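Local coordinates for dihydrodipicolinate synthase (Bacteroides thetaiotaomicron, PDB 4XKY), which is a DapA-family TIM-barrel lyase that probably works through a Schiff base, as dihydrodipicolinate synthase or possibly as N-acetylneuraminate lyase, at residues Leu126-Asn137 against Ile154-Asp165. Numbering follows the deposited sequence.
Sequences LPQLPLPLFLYN and IAENPGVIGFKD
Leu133 pairs with Val160 at the start of a parallel ladder between strands 133-137 and 160-165, neighbours in the TIM barrel joined through helix 148-154 as a beta-alpha-beta unit. Backbone hydrogen bonds alternate along it, from Ile161 N to Leu133 O (2.8 Å) up to Asn137 N to Lys164 O. A beta bulge at Ile161 shifts the register, so Phe134 pairs with Gly162. Gly159 O accepts hydrogen bonds from Leu133 N and from a water that also donates to Leu131 O.

On one side of the sheet, the Phe134 ring takes a CH-pi contact on one face from Ile161 CG1, 4.1 Å from its centroid, while Phe134 CD1 lies 3.5 Å from Gly162 CA. Ile161 reaches there because chi1 of 58° sets CG1 between its backbone N and carbonyl carbon; Ile161 CD1 presses on Pro132 CB at 3.4 Å. Replacing Phe134 with alanine would probably leave a gap beside Ile161 and Gly162. Further along this side, Tyr136 and Lys164, the predicted proton donor/acceptor and Schiff-base lysine, meet at their CB atoms; Tyr136 OH is hydrogen-bonded to Ser81 OG.

On the opposite side, Leu135 crosses Val160 at about a right angle, and its CD1 meets Ile154 CG2. Val160 CG2 lies 3.6 Å from each of Leu126 CD1 and CD2.

Asp165, whose OD2 is hydrogen-bonded to Ser167 OG, accepts a weak hydrogen bond at OD1 from Asn137 ND2 (3.4 Å), with amide and carboxylate planes 48° apart.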
ATOM      1  N   LEU A 126     -17.929 -23.660  -5.382  1.00 38.71           N
ATOM      2  CA  LEU A 126     -19.388 -23.807  -5.279  1.00 41.09           C
ATOM      3  C   LEU A 126     -19.907 -25.247  -5.259  1.00 41.47           C
ATOM      4  O   LEU A 126     -20.714 -25.582  -4.406  1.00 40.82           O
ATOM      5  CB  LEU A 126     -20.109 -22.972  -6.347  1.00 43.27           C
ATOM      6  CG  LEU A 126     -20.164 -21.475  -5.997  1.00 43.78           C
ATOM      7  CD1 LEU A 126     -20.471 -20.648  -7.224  1.00 44.70           C
ATOM      8  CD2 LEU A 126     -21.183 -21.187  -4.912  1.00 44.40           C
ATOM      9  N   PRO A 127     -19.416 -26.120  -6.158  1.00 42.85           N
ATOM     10  CA  PRO A 127     -19.910 -27.514  -6.111  1.00 43.93           C
ATOM     11  C   PRO A 127     -19.627 -28.229  -4.785  1.00 43.65           C
ATOM     12  O   PRO A 127     -20.255 -29.232  -4.486  1.00 42.70           O
ATOM     13  CB  PRO A 127     -19.130 -28.210  -7.246  1.00 45.18           C
ATOM     14  CG  PRO A 127     -18.708 -27.112  -8.164  1.00 45.08           C
ATOM     15  CD  PRO A 127     -18.512 -25.887  -7.300  1.00 42.68           C
ATOM     16  N   GLN A 128     -18.680 -27.720  -4.008  1.00 42.25           N
ATOM     17  CA  GLN A 128     -18.278 -28.365  -2.763  1.00 41.43           C
ATOM     18  C   GLN A 128     -19.087 -27.915  -1.559  1.00 39.94           C
ATOM     19  O   GLN A 128     -18.916 -28.473  -0.486  1.00 39.45           O
ATOM     20  CB  GLN A 128     -16.800 -28.063  -2.465  1.00 40.60           C
ATOM     21  CG  GLN A 128     -15.851 -28.363  -3.609  1.00 41.38           C
ATOM     22  CD  GLN A 128     -14.416 -28.195  -3.193  1.00 40.64           C
ATOM     23  OE1 GLN A 128     -13.963 -28.854  -2.265  1.00 42.36           O
ATOM     24  NE2 GLN A 128     -13.692 -27.298  -3.863  1.00 39.97           N
ATOM     25  N   LEU A 129     -19.918 -26.882  -1.705  1.00 40.45           N
ATOM     26  CA  LEU A 129     -20.619 -26.285  -0.546  1.00 39.52           C
ATOM     27  C   LEU A 129     -22.044 -26.818  -0.445  1.00 40.37           C
ATOM     28  O   LEU A 129     -22.708 -26.937  -1.449  1.00 40.48           O
ATOM     29  CB  LEU A 129     -20.714 -24.778  -0.707  1.00 38.46           C
ATOM     30  CG  LEU A 129     -19.416 -24.015  -0.879  1.00 37.87           C
ATOM     31  CD1 LEU A 129     -19.719 -22.541  -0.997  1.00 37.19           C
ATOM     32  CD2 LEU A 129     -18.495 -24.290   0.281  1.00 37.06           C
ATOM     33  N   PRO A 130     -22.528 -27.112   0.765  1.00 39.38           N
ATOM     34  CA  PRO A 130     -23.883 -27.638   0.926  1.00 39.79           C
ATOM     35  C   PRO A 130     -24.940 -26.583   1.297  1.00 39.06           C
ATOM     36  O   PRO A 130     -26.065 -26.941   1.615  1.00 41.33           O
ATOM     37  CB  PRO A 130     -23.703 -28.626   2.069  1.00 40.02           C
ATOM     38  CG  PRO A 130     -22.713 -27.929   2.947  1.00 40.01           C
ATOM     39  CD  PRO A 130     -21.748 -27.254   2.004  1.00 39.07           C
ATOM     40  N   LEU A 131     -24.580 -25.298   1.264  1.00 37.13           N
ATOM     41  CA  LEU A 131     -25.501 -24.208   1.586  1.00 35.40           C
ATOM     42  C   LEU A 131     -25.321 -23.046   0.613  1.00 35.32           C
ATOM     43  O   LEU A 131     -24.256 -22.914  -0.006  1.00 34.91           O
ATOM     44  CB  LEU A 131     -25.248 -23.717   3.019  1.00 34.65           C
ATOM     45  CG  LEU A 131     -25.561 -24.678   4.177  1.00 34.59           C
ATOM     46  CD1 LEU A 131     -25.016 -24.142   5.487  1.00 33.05           C
ATOM     47  CD2 LEU A 131     -27.046 -25.006   4.319  1.00 35.94           C
ATOM     48  N   PRO A 132     -26.345 -22.174   0.490  1.00 35.75           N
ATOM     49  CA  PRO A 132     -26.186 -20.973  -0.334  1.00 35.34           C
ATOM     50  C   PRO A 132     -25.039 -20.106   0.167  1.00 33.93           C
ATOM     51  O   PRO A 132     -24.657 -20.198   1.339  1.00 34.69           O
ATOM     52  CB  PRO A 132     -27.513 -20.229  -0.158  1.00 36.48           C
ATOM     53  CG  PRO A 132     -28.488 -21.230   0.352  1.00 36.79           C
ATOM     54  CD  PRO A 132     -27.705 -22.292   1.054  1.00 36.41           C
ATOM     55  N   LEU A 133     -24.499 -19.270  -0.708  1.00 33.12           N
ATOM     56  CA  LEU A 133     -23.303 -18.531  -0.398  1.00 32.80           C
ATOM     57  C   LEU A 133     -23.508 -17.042  -0.517  1.00 32.16           C
ATOM     58  O   LEU A 133     -24.144 -16.594  -1.451  1.00 32.39           O
ATOM     59  CB  LEU A 133     -22.209 -18.946  -1.378  1.00 34.82           C
ATOM     60  CG  LEU A 133     -20.897 -18.161  -1.295  1.00 36.33           C
ATOM     61  CD1 LEU A 133     -20.215 -18.497   0.002  1.00 37.52           C
ATOM     62  CD2 LEU A 133     -19.949 -18.488  -2.424  1.00 38.78           C
ATOM     63  N   PHE A 134     -22.935 -16.282   0.414  1.00 32.11           N
ATOM     64  CA  PHE A 134     -22.749 -14.826   0.276  1.00 32.25           C
ATOM     65  C   PHE A 134     -21.270 -14.595  -0.016  1.00 33.57           C
ATOM     66  O   PHE A 134     -20.396 -15.167   0.648  1.00 33.81           O
ATOM     67  CB  PHE A 134     -23.122 -14.061   1.566  1.00 31.14           C
ATOM     68  CG  PHE A 134     -24.603 -14.000   1.837  1.00 32.50           C
ATOM     69  CD1 PHE A 134     -25.348 -12.869   1.505  1.00 33.51           C
ATOM     70  CD2 PHE A 134     -25.253 -15.088   2.403  1.00 33.31           C
ATOM     71  CE1 PHE A 134     -26.711 -12.827   1.752  1.00 35.02           C
ATOM     72  CE2 PHE A 134     -26.612 -15.059   2.634  1.00 34.86           C
ATOM     73  CZ  PHE A 134     -27.344 -13.928   2.300  1.00 35.91           C
ATOM     74  N   LEU A 135     -21.005 -13.778  -1.027  1.00 34.65           N
ATOM     75  CA  LEU A 135     -19.658 -13.337  -1.350  1.00 35.83           C
ATOM     76  C   LEU A 135     -19.304 -12.183  -0.459  1.00 36.67           C
ATOM     77  O   LEU A 135     -20.163 -11.344  -0.142  1.00 34.64           O
ATOM     78  CB  LEU A 135     -19.595 -12.842  -2.786  1.00 36.08           C
ATOM     79  CG  LEU A 135     -19.979 -13.857  -3.842  1.00 36.89           C
ATOM     80  CD1 LEU A 135     -20.104 -13.123  -5.155  1.00 38.04           C
ATOM     81  CD2 LEU A 135     -18.925 -14.943  -3.904  1.00 36.87           C
ATOM     82  N   TYR A 136     -18.052 -12.102  -0.036  1.00 40.65           N
ATOM     83  CA  TYR A 136     -17.666 -10.868   0.632  1.00 46.56           C
ATOM     84  C   TYR A 136     -16.291 -10.336   0.328  1.00 48.53           C
ATOM     85  O   TYR A 136     -15.302 -11.052   0.184  1.00 42.91           O
ATOM     86  CB  TYR A 136     -17.996 -10.865   2.126  1.00 51.18           C
ATOM     87  CG  TYR A 136     -17.014 -11.508   3.040  1.00 54.00           C
ATOM     88  CD1 TYR A 136     -16.090 -10.743   3.748  1.00 55.88           C
ATOM     89  CD2 TYR A 136     -17.040 -12.874   3.246  1.00 55.54           C
ATOM     90  CE1 TYR A 136     -15.194 -11.341   4.617  1.00 55.97           C
ATOM     91  CE2 TYR A 136     -16.166 -13.482   4.123  1.00 57.80           C
ATOM     92  CZ  TYR A 136     -15.241 -12.718   4.803  1.00 56.13           C
ATOM     93  OH  TYR A 136     -14.367 -13.347   5.657  1.00 53.94           O
ATOM     94  N   ASN A 137     -16.285  -9.022   0.227  1.00 54.43           N
ATOM     95  CA  ASN A 137     -15.150  -8.266  -0.187  1.00 60.87           C
ATOM     96  C   ASN A 137     -14.296  -7.994   1.053  1.00 68.14           C
ATOM     97  O   ASN A 137     -14.691  -7.199   1.915  1.00 72.69           O
ATOM     98  CB  ASN A 137     -15.685  -6.974  -0.793  1.00 61.04           C
ATOM     99  CG  ASN A 137     -14.824  -6.437  -1.912  1.00 61.09           C
ATOM    100  OD1 ASN A 137     -14.199  -7.174  -2.685  1.00 58.58           O
ATOM    101  ND2 ASN A 137     -14.806  -5.116  -2.013  1.00 61.25           N
ATOM    102  N   ILE A 154     -20.695 -14.162 -11.061  1.00 48.38           N
ATOM    103  CA  ILE A 154     -20.712 -15.235 -10.057  1.00 46.86           C
ATOM    104  C   ILE A 154     -22.136 -15.416  -9.552  1.00 45.77           C
ATOM    105  O   ILE A 154     -22.572 -16.526  -9.264  1.00 46.18           O
ATOM    106  CB  ILE A 154     -19.753 -14.946  -8.879  1.00 44.79           C
ATOM    107  CG1 ILE A 154     -18.321 -14.911  -9.385  1.00 43.94           C
ATOM    108  CG2 ILE A 154     -19.866 -16.024  -7.798  1.00 44.58           C
ATOM    109  CD1 ILE A 154     -17.327 -14.306  -8.420  1.00 43.73           C
ATOM    110  N   ALA A 155     -22.872 -14.316  -9.498  1.00 44.58           N
ATOM    111  CA  ALA A 155     -24.244 -14.339  -9.033  1.00 44.91           C
ATOM    112  C   ALA A 155     -25.246 -15.066  -9.939  1.00 47.57           C
ATOM    113  O   ALA A 155     -26.385 -15.281  -9.526  1.00 46.57           O
ATOM    114  CB  ALA A 155     -24.718 -12.923  -8.799  1.00 44.17           C
ATOM    115  N   GLU A 156     -24.854 -15.411 -11.161  1.00 51.68           N
ATOM    116  CA  GLU A 156     -25.705 -16.247 -12.016  1.00 55.87           C
ATOM    117  C   GLU A 156     -25.891 -17.628 -11.396  1.00 54.35           C
ATOM    118  O   GLU A 156     -26.949 -18.247 -11.557  1.00 54.27           O
ATOM    119  CB  GLU A 156     -25.109 -16.417 -13.406  1.00 60.55           C
ATOM    120  CG  GLU A 156     -25.024 -15.149 -14.241  1.00 66.18           C
ATOM    121  CD  GLU A 156     -23.956 -15.236 -15.327  1.00 72.31           C
ATOM    122  OE1 GLU A 156     -23.103 -16.155 -15.286  1.00 75.79           O
ATOM    123  OE2 GLU A 156     -23.959 -14.375 -16.230  1.00 78.66           O
ATOM    124  N   ASN A 157     -24.862 -18.114 -10.700  1.00 50.31           N
ATOM    125  CA  ASN A 157     -24.952 -19.416 -10.045  1.00 49.50           C
ATOM    126  C   ASN A 157     -26.059 -19.354  -9.013  1.00 46.72           C
ATOM    127  O   ASN A 157     -26.055 -18.481  -8.169  1.00 43.26           O
ATOM    128  CB  ASN A 157     -23.625 -19.800  -9.390  1.00 50.12           C
ATOM    129  CG  ASN A 157     -23.580 -21.254  -8.931  1.00 51.34           C
ATOM    130  OD1 ASN A 157     -24.325 -21.672  -8.045  1.00 52.62           O
ATOM    131  ND2 ASN A 157     -22.666 -22.021  -9.508  1.00 53.01           N
ATOM    132  N   PRO A 158     -27.020 -20.283  -9.076  1.00 49.57           N
ATOM    133  CA  PRO A 158     -28.096 -20.242  -8.079  1.00 47.84           C
ATOM    134  C   PRO A 158     -27.607 -20.473  -6.649  1.00 45.60           C
ATOM    135  O   PRO A 158     -28.304 -20.125  -5.708  1.00 45.36           O
ATOM    136  CB  PRO A 158     -29.044 -21.373  -8.511  1.00 50.20           C
ATOM    137  CG  PRO A 158     -28.290 -22.219  -9.466  1.00 51.25           C
ATOM    138  CD  PRO A 158     -27.145 -21.418 -10.009  1.00 51.36           C
ATOM    139  N   GLY A 159     -26.422 -21.050  -6.489  1.00 43.25           N
ATOM    140  CA  GLY A 159     -25.838 -21.251  -5.165  1.00 41.90           C
ATOM    141  C   GLY A 159     -25.257 -20.009  -4.485  1.00 39.84           C
ATOM    142  O   GLY A 159     -24.789 -20.095  -3.337  1.00 38.14           O
ATOM    143  N   VAL A 160     -25.282 -18.871  -5.187  1.00 38.66           N
ATOM    144  CA  VAL A 160     -24.726 -17.603  -4.711  1.00 37.89           C
ATOM    145  C   VAL A 160     -25.884 -16.616  -4.543  1.00 37.70           C
ATOM    146  O   VAL A 160     -26.554 -16.287  -5.512  1.00 38.16           O
ATOM    147  CB  VAL A 160     -23.675 -17.061  -5.715  1.00 39.32           C
ATOM    148  CG1 VAL A 160     -23.040 -15.773  -5.220  1.00 38.48           C
ATOM    149  CG2 VAL A 160     -22.571 -18.074  -5.937  1.00 40.29           C
ATOM    150  N   ILE A 161     -26.161 -16.159  -3.323  1.00 36.38           N
ATOM    151  CA  ILE A 161     -27.405 -15.388  -3.093  1.00 37.30           C
ATOM    152  C   ILE A 161     -27.181 -13.968  -2.598  1.00 36.53           C
ATOM    153  O   ILE A 161     -28.122 -13.220  -2.416  1.00 36.93           O
ATOM    154  CB  ILE A 161     -28.386 -16.109  -2.130  1.00 37.19           C
ATOM    155  CG1 ILE A 161     -27.740 -16.393  -0.772  1.00 37.20           C
ATOM    156  CG2 ILE A 161     -28.881 -17.396  -2.768  1.00 39.11           C
ATOM    157  CD1 ILE A 161     -28.664 -17.012   0.279  1.00 37.04           C
ATOM    158  N   GLY A 162     -25.941 -13.572  -2.380  1.00 36.10           N
ATOM    159  CA  GLY A 162     -25.730 -12.234  -1.894  1.00 34.82           C
ATOM    160  C   GLY A 162     -24.297 -11.798  -1.846  1.00 34.53           C
ATOM    161  O   GLY A 162     -23.394 -12.540  -2.228  1.00 34.70           O
ATOM    162  N   PHE A 163     -24.130 -10.576  -1.365  1.00 33.65           N
ATOM    163  CA  PHE A 163     -22.861  -9.899  -1.324  1.00 35.79           C
ATOM    164  C   PHE A 163     -22.850  -8.973  -0.107  1.00 36.44           C
ATOM    165  O   PHE A 163     -23.840  -8.274   0.160  1.00 34.76           O
ATOM    166  CB  PHE A 163     -22.702  -9.107  -2.622  1.00 37.25           C
ATOM    167  CG  PHE A 163     -21.498  -8.199  -2.658  1.00 37.57           C
ATOM    168  CD1 PHE A 163     -20.242  -8.706  -2.943  1.00 37.51           C
ATOM    169  CD2 PHE A 163     -21.631  -6.834  -2.451  1.00 37.81           C
ATOM    170  CE1 PHE A 163     -19.129  -7.882  -2.976  1.00 38.33           C
ATOM    171  CE2 PHE A 163     -20.520  -6.001  -2.506  1.00 38.16           C
ATOM    172  CZ  PHE A 163     -19.268  -6.527  -2.762  1.00 37.16           C
ATOM    173  N   LYS A 164     -21.742  -9.003   0.630  1.00 36.77           N
ATOM    174  CA  LYS A 164     -21.498  -8.169   1.812  1.00 39.00           C
ATOM    175  C   LYS A 164     -20.233  -7.374   1.500  1.00 38.28           C
ATOM    176  O   LYS A 164     -19.218  -7.950   1.101  1.00 40.02           O
ATOM    177  CB  LYS A 164     -21.280  -9.057   3.055  1.00 43.26           C
ATOM    178  CG  LYS A 164     -21.005  -8.311   4.359  1.00 48.41           C
ATOM    179  CD  LYS A 164     -20.237  -9.107   5.434  1.00 52.06           C
ATOM    180  CE  LYS A 164     -19.223  -8.199   6.164  1.00 56.41           C
ATOM    181  NZ  LYS A 164     -19.122  -8.206   7.666  1.00 56.70           N
ATOM    182  N   ASP A 165     -20.297  -6.057   1.658  1.00 37.77           N
ATOM    183  CA  ASP A 165     -19.133  -5.184   1.484  1.00 37.65           C
ATOM    184  C   ASP A 165     -18.721  -4.558   2.802  1.00 37.92           C
ATOM    185  O   ASP A 165     -19.507  -3.866   3.441  1.00 39.21           O
ATOM    186  CB  ASP A 165     -19.415  -4.046   0.495  1.00 38.75           C
ATOM    187  CG  ASP A 165     -18.153  -3.237   0.160  1.00 39.65           C
ATOM    188  OD1 ASP A 165     -17.055  -3.818   0.212  1.00 39.44           O
ATOM    189  OD2 ASP A 165     -18.248  -2.026  -0.141  1.00 42.36           O
TER
HETATM  190  O   HOH W   1     -23.342 -22.335  -2.318  1.00 43.05           O